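PDB 2VAP: cell division protein FtsZ 1 from Methanocaldococcus jannaschii, which binds GTP and probably hydrolyses it, and is thought to polymerise in a GTP-dependent manner into the ring at the future site of cell division. Local coordinates for residues A[245-257]-A[330-344]. Numbering follows the deposited sequence.
Sequences NGGLAMIGIGESD and TVRVLLVITGVQSRI
Two torsions bring the charged ends of Glu-255 and Arg-332 together: CG of Glu-255 sits between its backbone N and carbonyl carbon (chi1 57°), and the chain of Arg-332 runs out extended before bending at chi3 (-69°). The two then lie side by side, pointing the same way, in a long salt bridge of 3.7 Å from OE1 of Glu-255 to NE of Arg-332, with carboxylate and guanidinium planes 35° apart. Replacing Arg-332 with an alanine would probably leave the Glu-255 carboxylate without its charged mate in this pair and strip away the CG that now rests against Gly-254 O.

The two strands, 249-256 and 331-338, are a worked example of antiparallel pairing: hydrogen-bonded pairs from Met-250/Ile-337 to Ser-256/Val-331 alternate with non-hydrogen-bonded ones, whose CA-H groups also approach carbonyl oxygens. On the face carrying Arg-332, CD1 of Leu-334 meets CG1 of Ile-253 at 4.0 Å, and CG2 of Ile-251 meets CG2 of Val-336 at 3.8 Å. Beyond the strands, the Gln-341 side chain turns back toward Leu-248, and its OE1 accepts a bond from Leu-248 N at 2.8 Å, the donor standing above the amide plane, while a water joins its NE2 to Asn-245 O. The Leu-248 and Ile-344 side chains cross at about a right angle, and Met-250 CE meets Ile-344 CD1 tip to tip at 3.9 Å.

In the C-terminal domain's mixed sheet, 249-256 is an outermost strand and 331-338 lies between it and strand 284-291, antiparallel to both. Helix 261-270 covers the face of Val-331, Val-333 and Leu-335, whereas Ala-249 and Ile-251 pack on strand 186-191 of the GTPase domain's sheet.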
ATOM      1  N   ASN A 245     -13.894   6.377  -0.544  1.00 15.56           N
ATOM      2  CA  ASN A 245     -13.638   7.747  -0.114  1.00 23.95           C
ATOM      3  C   ASN A 245     -12.764   7.761   1.140  1.00 23.75           C
ATOM      4  O   ASN A 245     -13.050   8.467   2.111  1.00 23.62           O
ATOM      5  CB  ASN A 245     -14.956   8.497   0.112  1.00 22.08           C
ATOM      6  CG  ASN A 245     -15.740   8.707  -1.174  1.00 26.35           C
ATOM      7  OD1 ASN A 245     -16.882   8.264  -1.296  1.00 58.43           O
ATOM      8  ND2 ASN A 245     -15.126   9.382  -2.143  1.00 31.05           N
ATOM      9  N   GLY A 246     -11.695   6.969   1.100  1.00 17.89           N
ATOM     10  CA  GLY A 246     -10.769   6.835   2.224  1.00 16.11           C
ATOM     11  C   GLY A 246      -9.901   8.056   2.465  1.00 17.80           C
ATOM     12  O   GLY A 246      -9.352   8.224   3.555  1.00 20.64           O
ATOM     13  N   GLY A 247      -9.773   8.902   1.443  1.00 12.56           N
ATOM     14  CA  GLY A 247      -9.001  10.140   1.540  1.00 12.43           C
ATOM     15  C   GLY A 247      -7.538   9.882   1.838  1.00 15.42           C
ATOM     16  O   GLY A 247      -6.881   9.124   1.126  1.00 17.04           O
ATOM     17  N   LEU A 248      -7.036  10.515   2.894  1.00 15.61           N
ATOM     18  CA  LEU A 248      -5.670  10.288   3.352  1.00 15.19           C
ATOM     19  C   LEU A 248      -5.645   9.170   4.387  1.00 12.70           C
ATOM     20  O   LEU A 248      -6.497   9.116   5.278  1.00 13.28           O
ATOM     21  CB  LEU A 248      -5.067  11.573   3.930  1.00 14.50           C
ATOM     22  CG  LEU A 248      -3.560  11.592   4.209  1.00 18.71           C
ATOM     23  CD1 LEU A 248      -2.748  11.609   2.918  1.00 20.72           C
ATOM     24  CD2 LEU A 248      -3.199  12.784   5.077  1.00 20.22           C
ATOM     25  N   ALA A 249      -4.668   8.277   4.254  1.00 11.01           N
ATOM     26  CA  ALA A 249      -4.528   7.136   5.151  1.00  8.99           C
ATOM     27  C   ALA A 249      -3.089   6.960   5.621  1.00 11.92           C
ATOM     28  O   ALA A 249      -2.146   7.346   4.928  1.00 12.63           O
ATOM     29  CB  ALA A 249      -5.025   5.865   4.475  1.00 11.48           C
ATOM     30  N   MET A 250      -2.936   6.385   6.812  1.00 10.92           N
ATOM     31  CA  MET A 250      -1.624   6.054   7.366  1.00  9.15           C
ATOM     32  C   MET A 250      -1.660   4.665   7.994  1.00 10.60           C
ATOM     33  O   MET A 250      -2.736   4.149   8.312  1.00 12.97           O
ATOM     34  CB  MET A 250      -1.180   7.102   8.391  1.00 12.83           C
ATOM     35  CG  MET A 250      -0.823   8.448   7.781  1.00 14.65           C
ATOM     36  SD  MET A 250      -0.371   9.675   9.017  1.00 16.97           S
ATOM     37  CE  MET A 250      -0.370  11.164   8.025  1.00 22.60           C
ATOM     38  N   ILE A 251      -0.487   4.061   8.166  1.00 10.00           N
ATOM     39  CA  ILE A 251      -0.404   2.688   8.669  1.00 10.42           C
ATOM     40  C   ILE A 251       0.238   2.572  10.048  1.00 12.39           C
ATOM     41  O   ILE A 251       1.008   3.439  10.469  1.00 12.47           O
ATOM     42  CB  ILE A 251       0.323   1.730   7.675  1.00 11.15           C
ATOM     43  CG1 ILE A 251       1.827   2.038   7.599  1.00 15.31           C
ATOM     44  CG2 ILE A 251      -0.337   1.775   6.297  1.00 12.61           C
ATOM     45  CD1 ILE A 251       2.657   0.943   6.937  1.00 14.61           C
ATOM     46  N   GLY A 252      -0.107   1.491  10.740  1.00 11.34           N
ATOM     47  CA  GLY A 252       0.546   1.095  11.978  1.00 12.04           C
ATOM     48  C   GLY A 252       0.836  -0.392  11.918  1.00 13.99           C
ATOM     49  O   GLY A 252      -0.034  -1.183  11.544  1.00 15.11           O
ATOM     50  N   ILE A 253       2.063  -0.770  12.262  1.00 10.62           N
ATOM     51  CA  ILE A 253       2.469  -2.175  12.274  1.00 10.02           C
ATOM     52  C   ILE A 253       2.939  -2.583  13.667  1.00 14.97           C
ATOM     53  O   ILE A 253       3.731  -1.880  14.298  1.00 15.47           O
ATOM     54  CB  ILE A 253       3.576  -2.476  11.221  1.00 16.31           C
ATOM     55  CG1 ILE A 253       3.102  -2.096   9.813  1.00 15.29           C
ATOM     56  CG2 ILE A 253       3.984  -3.953  11.262  1.00 19.73           C
ATOM     57  CD1 ILE A 253       4.217  -2.016   8.776  1.00 22.70           C
ATOM     58  N   GLY A 254       2.434  -3.719  14.138  1.00 15.14           N
ATOM     59  CA  GLY A 254       2.841  -4.279  15.421  1.00 14.70           C
ATOM     60  C   GLY A 254       3.046  -5.777  15.342  1.00 14.70           C
ATOM     61  O   GLY A 254       2.370  -6.463  14.574  1.00 16.84           O
ATOM     62  N   GLU A 255       3.989  -6.283  16.132  1.00 14.46           N
ATOM     63  CA  GLU A 255       4.255  -7.719  16.204  1.00 13.50           C
ATOM     64  C   GLU A 255       4.703  -8.134  17.604  1.00 22.21           C
ATOM     65  O   GLU A 255       5.381  -7.374  18.298  1.00 23.40           O
ATOM     66  CB  GLU A 255       5.282  -8.154  15.148  1.00 20.87           C
ATOM     67  CG  GLU A 255       6.632  -7.438  15.211  1.00 53.44           C
ATOM     68  CD  GLU A 255       7.648  -8.000  14.227  1.00215.05           C
ATOM     69  OE1 GLU A 255       7.241  -8.532  13.171  1.00 38.71           O
ATOM     70  OE2 GLU A 255       8.860  -7.902  14.512  1.00109.78           O
ATOM     71  N   SER A 256       4.309  -9.340  18.006  1.00 19.45           N
ATOM     72  CA  SER A 256       4.652  -9.882  19.321  1.00 16.79           C
ATOM     73  C   SER A 256       4.602 -11.406  19.322  1.00 29.87           C
ATOM     74  O   SER A 256       3.775 -12.006  18.631  1.00 19.00           O
ATOM     75  CB  SER A 256       3.705  -9.334  20.391  1.00 17.21           C
ATOM     76  OG  SER A 256       4.052  -9.817  21.678  1.00 24.48           O
ATOM     77  N   ASP A 257       5.486 -12.021  20.104  1.00 24.32           N
ATOM     78  CA  ASP A 257       5.521 -13.476  20.254  1.00 29.54           C
ATOM     79  C   ASP A 257       5.399 -13.911  21.721  1.00 48.84           C
ATOM     80  O   ASP A 257       5.721 -15.050  22.071  1.00 38.03           O
ATOM     81  CB  ASP A 257       6.788 -14.060  19.607  1.00 30.79           C
ATOM     82  CG  ASP A 257       8.072 -13.625  20.308  1.00 34.39           C
ATOM     83  OD1 ASP A 257       9.046 -14.406  20.282  1.00 49.17           O
ATOM     84  OD2 ASP A 257       8.116 -12.513  20.877  1.00 41.68           O
ATOM     85  N   THR A 330       4.720 -15.660  16.375  1.00 22.99           N
ATOM     86  CA  THR A 330       4.444 -14.227  16.310  1.00 19.38           C
ATOM     87  C   THR A 330       3.096 -13.906  15.664  1.00 20.16           C
ATOM     88  O   THR A 330       2.741 -14.473  14.628  1.00 22.75           O
ATOM     89  CB  THR A 330       5.573 -13.482  15.550  1.00 23.96           C
ATOM     90  OG1 THR A 330       6.842 -13.814  16.129  1.00 29.74           O
ATOM     91  CG2 THR A 330       5.380 -11.968  15.605  1.00 27.00           C
ATOM     92  N   VAL A 331       2.351 -13.000  16.295  1.00 16.18           N
ATOM     93  CA  VAL A 331       1.172 -12.388  15.685  1.00 18.17           C
ATOM     94  C   VAL A 331       1.539 -10.986  15.198  1.00 15.68           C
ATOM     95  O   VAL A 331       2.106 -10.188  15.949  1.00 17.60           O
ATOM     96  CB  VAL A 331      -0.038 -12.346  16.657  1.00 17.88           C
ATOM     97  CG1 VAL A 331      -1.087 -11.330  16.203  1.00 18.22           C
ATOM     98  CG2 VAL A 331      -0.666 -13.723  16.779  1.00 18.29           C
ATOM     99  N   ARG A 332       1.229 -10.709  13.935  1.00 13.70           N
ATOM    100  CA  ARG A 332       1.479  -9.404  13.331  1.00 18.13           C
ATOM    101  C   ARG A 332       0.158  -8.709  13.015  1.00 14.97           C
ATOM    102  O   ARG A 332      -0.769  -9.329  12.490  1.00 16.88           O
ATOM    103  CB  ARG A 332       2.322  -9.558  12.062  1.00 13.69           C
ATOM    104  CG  ARG A 332       2.800  -8.246  11.444  1.00 23.66           C
ATOM    105  CD  ARG A 332       3.584  -8.486  10.161  1.00 31.76           C
ATOM    106  NE  ARG A 332       4.876  -9.125  10.409  1.00 59.69           N
ATOM    107  CZ  ARG A 332       5.699  -9.565   9.459  1.00 88.52           C
ATOM    108  NH1 ARG A 332       5.378  -9.445   8.177  1.00161.87           N
ATOM    109  NH2 ARG A 332       6.850 -10.131   9.795  1.00125.30           N
ATOM    110  N   VAL A 333       0.079  -7.423  13.345  1.00 11.12           N
ATOM    111  CA  VAL A 333      -1.114  -6.626  13.069  1.00 13.21           C
ATOM    112  C   VAL A 333      -0.779  -5.465  12.137  1.00 13.39           C
ATOM    113  O   VAL A 333       0.088  -4.642  12.443  1.00 12.11           O
ATOM    114  CB  VAL A 333      -1.773  -6.101  14.377  1.00 15.07           C
ATOM    115  CG1 VAL A 333      -2.901  -5.116  14.068  1.00 15.89           C
ATOM    116  CG2 VAL A 333      -2.302  -7.259  15.212  1.00 13.79           C
ATOM    117  N   LEU A 334      -1.457  -5.424  10.993  1.00  9.75           N
ATOM    118  CA  LEU A 334      -1.405  -4.268  10.104  1.00 10.18           C
ATOM    119  C   LEU A 334      -2.680  -3.452  10.267  1.00 11.52           C
ATOM    120  O   LEU A 334      -3.790  -3.964  10.095  1.00 11.48           O
ATOM    121  CB  LEU A 334      -1.221  -4.683   8.639  1.00 11.26           C
ATOM    122  CG  LEU A 334      -1.353  -3.563   7.595  1.00 10.25           C
ATOM    123  CD1 LEU A 334      -0.194  -2.566   7.672  1.00 11.15           C
ATOM    124  CD2 LEU A 334      -1.473  -4.133   6.189  1.00 12.77           C
ATOM    125  N   LEU A 335      -2.503  -2.180  10.608  1.00 12.09           N
ATOM    126  CA  LEU A 335      -3.610  -1.252  10.757  1.00  8.63           C
ATOM    127  C   LEU A 335      -3.482  -0.146   9.716  1.00 11.83           C
ATOM    128  O   LEU A 335      -2.437   0.498   9.616  1.00 14.34           O
ATOM    129  CB  LEU A 335      -3.616  -0.665  12.173  1.00 11.43           C
ATOM    130  CG  LEU A 335      -4.709   0.327  12.578  1.00 23.21           C
ATOM    131  CD1 LEU A 335      -6.079  -0.335  12.620  1.00 25.06           C
ATOM    132  CD2 LEU A 335      -4.376   0.946  13.925  1.00 27.16           C
ATOM    133  N   VAL A 336      -4.537   0.053   8.930  1.00  9.79           N
ATOM    134  CA  VAL A 336      -4.591   1.148   7.967  1.00  9.56           C
ATOM    135  C   VAL A 336      -5.753   2.061   8.341  1.00 13.15           C
ATOM    136  O   VAL A 336      -6.919   1.684   8.216  1.00 13.78           O
ATOM    137  CB  VAL A 336      -4.727   0.648   6.504  1.00 12.32           C
ATOM    138  CG1 VAL A 336      -4.775   1.825   5.533  1.00 14.14           C
ATOM    139  CG2 VAL A 336      -3.580  -0.287   6.141  1.00 14.45           C
ATOM    140  N   ILE A 337      -5.413   3.256   8.813  1.00 10.54           N
ATOM    141  CA  ILE A 337      -6.385   4.227   9.305  1.00 10.85           C
ATOM    142  C   ILE A 337      -6.704   5.243   8.209  1.00 16.35           C
ATOM    143  O   ILE A 337      -5.795   5.870   7.665  1.00 15.95           O
ATOM    144  CB  ILE A 337      -5.838   4.942  10.574  1.00 17.07           C
ATOM    145  CG1 ILE A 337      -5.636   3.943  11.729  1.00 20.62           C
ATOM    146  CG2 ILE A 337      -6.724   6.104  10.987  1.00 48.26           C
ATOM    147  CD1 ILE A 337      -6.913   3.341  12.298  1.00 46.02           C
ATOM    148  N   THR A 338      -7.988   5.407   7.897  1.00 12.35           N
ATOM    149  CA  THR A 338      -8.413   6.262   6.780  1.00  9.65           C
ATOM    150  C   THR A 338      -9.167   7.518   7.224  1.00 12.93           C
ATOM    151  O   THR A 338      -9.661   7.595   8.352  1.00 16.53           O
ATOM    152  CB  THR A 338      -9.287   5.485   5.760  1.00 18.00           C
ATOM    153  OG1 THR A 338     -10.510   5.073   6.384  1.00 17.99           O
ATOM    154  CG2 THR A 338      -8.550   4.260   5.224  1.00 20.31           C
ATOM    155  N   GLY A 339      -9.244   8.495   6.322  1.00 14.56           N
ATOM    156  CA  GLY A 339      -9.986   9.734   6.557  1.00 19.45           C
ATOM    157  C   GLY A 339      -9.318  10.703   7.515  1.00 29.96           C
ATOM    158  O   GLY A 339     -10.001  11.450   8.218  1.00 27.43           O
ATOM    159  N   VAL A 340      -7.986  10.704   7.537  1.00 16.11           N
ATOM    160  CA  VAL A 340      -7.228  11.546   8.473  1.00 16.47           C
ATOM    161  C   VAL A 340      -6.788  12.896   7.889  1.00 18.37           C
ATOM    162  O   VAL A 340      -6.021  13.626   8.524  1.00 24.18           O
ATOM    163  CB  VAL A 340      -5.999  10.804   9.082  1.00 19.90           C
ATOM    164  CG1 VAL A 340      -6.449   9.617   9.925  1.00 24.06           C
ATOM    165  CG2 VAL A 340      -5.010  10.371   7.999  1.00 18.91           C
ATOM    166  N   GLN A 341      -7.281  13.225   6.696  1.00 17.22           N
ATOM    167  CA  GLN A 341      -6.914  14.479   6.018  1.00 17.03           C
ATOM    168  C   GLN A 341      -7.343  15.742   6.776  1.00 21.52           C
ATOM    169  O   GLN A 341      -6.753  16.808   6.592  1.00 24.00           O
ATOM    170  CB  GLN A 341      -7.437  14.512   4.573  1.00 21.73           C
ATOM    171  CG  GLN A 341      -8.959  14.445   4.416  1.00 22.61           C
ATOM    172  CD  GLN A 341      -9.486  13.026   4.272  1.00 25.79           C
ATOM    173  OE1 GLN A 341      -8.780  12.053   4.541  1.00 22.06           O
ATOM    174  NE2 GLN A 341     -10.736  12.904   3.839  1.00 21.67           N
ATOM    175  N   SER A 342      -8.362  15.611   7.624  1.00 23.20           N
ATOM    176  CA  SER A 342      -8.863  16.731   8.424  1.00 35.91           C
ATOM    177  C   SER A 342      -7.908  17.121   9.556  1.00 34.16           C
ATOM    178  O   SER A 342      -8.018  18.213  10.120  1.00 34.29           O
ATOM    179  CB  SER A 342     -10.253  16.412   8.986  1.00 34.20           C
ATOM    180  OG  SER A 342     -10.221  15.265   9.816  1.00 35.45           O
ATOM    181  N   ARG A 343      -6.972  16.228   9.875  1.00 19.87           N
ATOM    182  CA  ARG A 343      -5.997  16.463  10.940  1.00 25.41           C
ATOM    183  C   ARG A 343      -4.576  16.651  10.396  1.00 19.60           C
ATOM    184  O   ARG A 343      -3.612  16.715  11.164  1.00 24.04           O
ATOM    185  CB  ARG A 343      -6.031  15.315  11.961  1.00 24.77           C
ATOM    186  CG  ARG A 343      -7.397  15.054  12.596  1.00 33.21           C
ATOM    187  CD  ARG A 343      -7.768  16.116  13.625  1.00 33.57           C
ATOM    188  NE  ARG A 343      -9.105  15.896  14.179  1.00 52.69           N
ATOM    189  CZ  ARG A 343      -9.363  15.199  15.284  1.00 73.86           C
ATOM    190  NH1 ARG A 343      -8.378  14.640  15.975  1.00 70.22           N
ATOM    191  NH2 ARG A 343     -10.615  15.060  15.698  1.00 50.30           N
ATOM    192  N   ILE A 344      -4.457  16.743   9.071  1.00 18.89           N
ATOM    193  CA  ILE A 344      -3.160  16.874   8.402  1.00 22.85           C
ATOM    194  C   ILE A 344      -3.156  18.032   7.402  1.00 19.78           C
ATOM    195  O   ILE A 344      -4.128  18.236   6.670  1.00 28.51           O
ATOM    196  CB  ILE A 344      -2.749  15.548   7.682  1.00 23.11           C
ATOM    197  CG1 ILE A 344      -2.467  14.424   8.693  1.00 22.30           C
ATOM    198  CG2 ILE A 344      -1.553  15.757   6.743  1.00 17.11           C
ATOM    199  CD1 ILE A 344      -1.249  14.643   9.603  1.00 26.37           C
TER
HETATM  200  O   HOH W   1     -12.261  10.596   3.598  1.00 26.95           O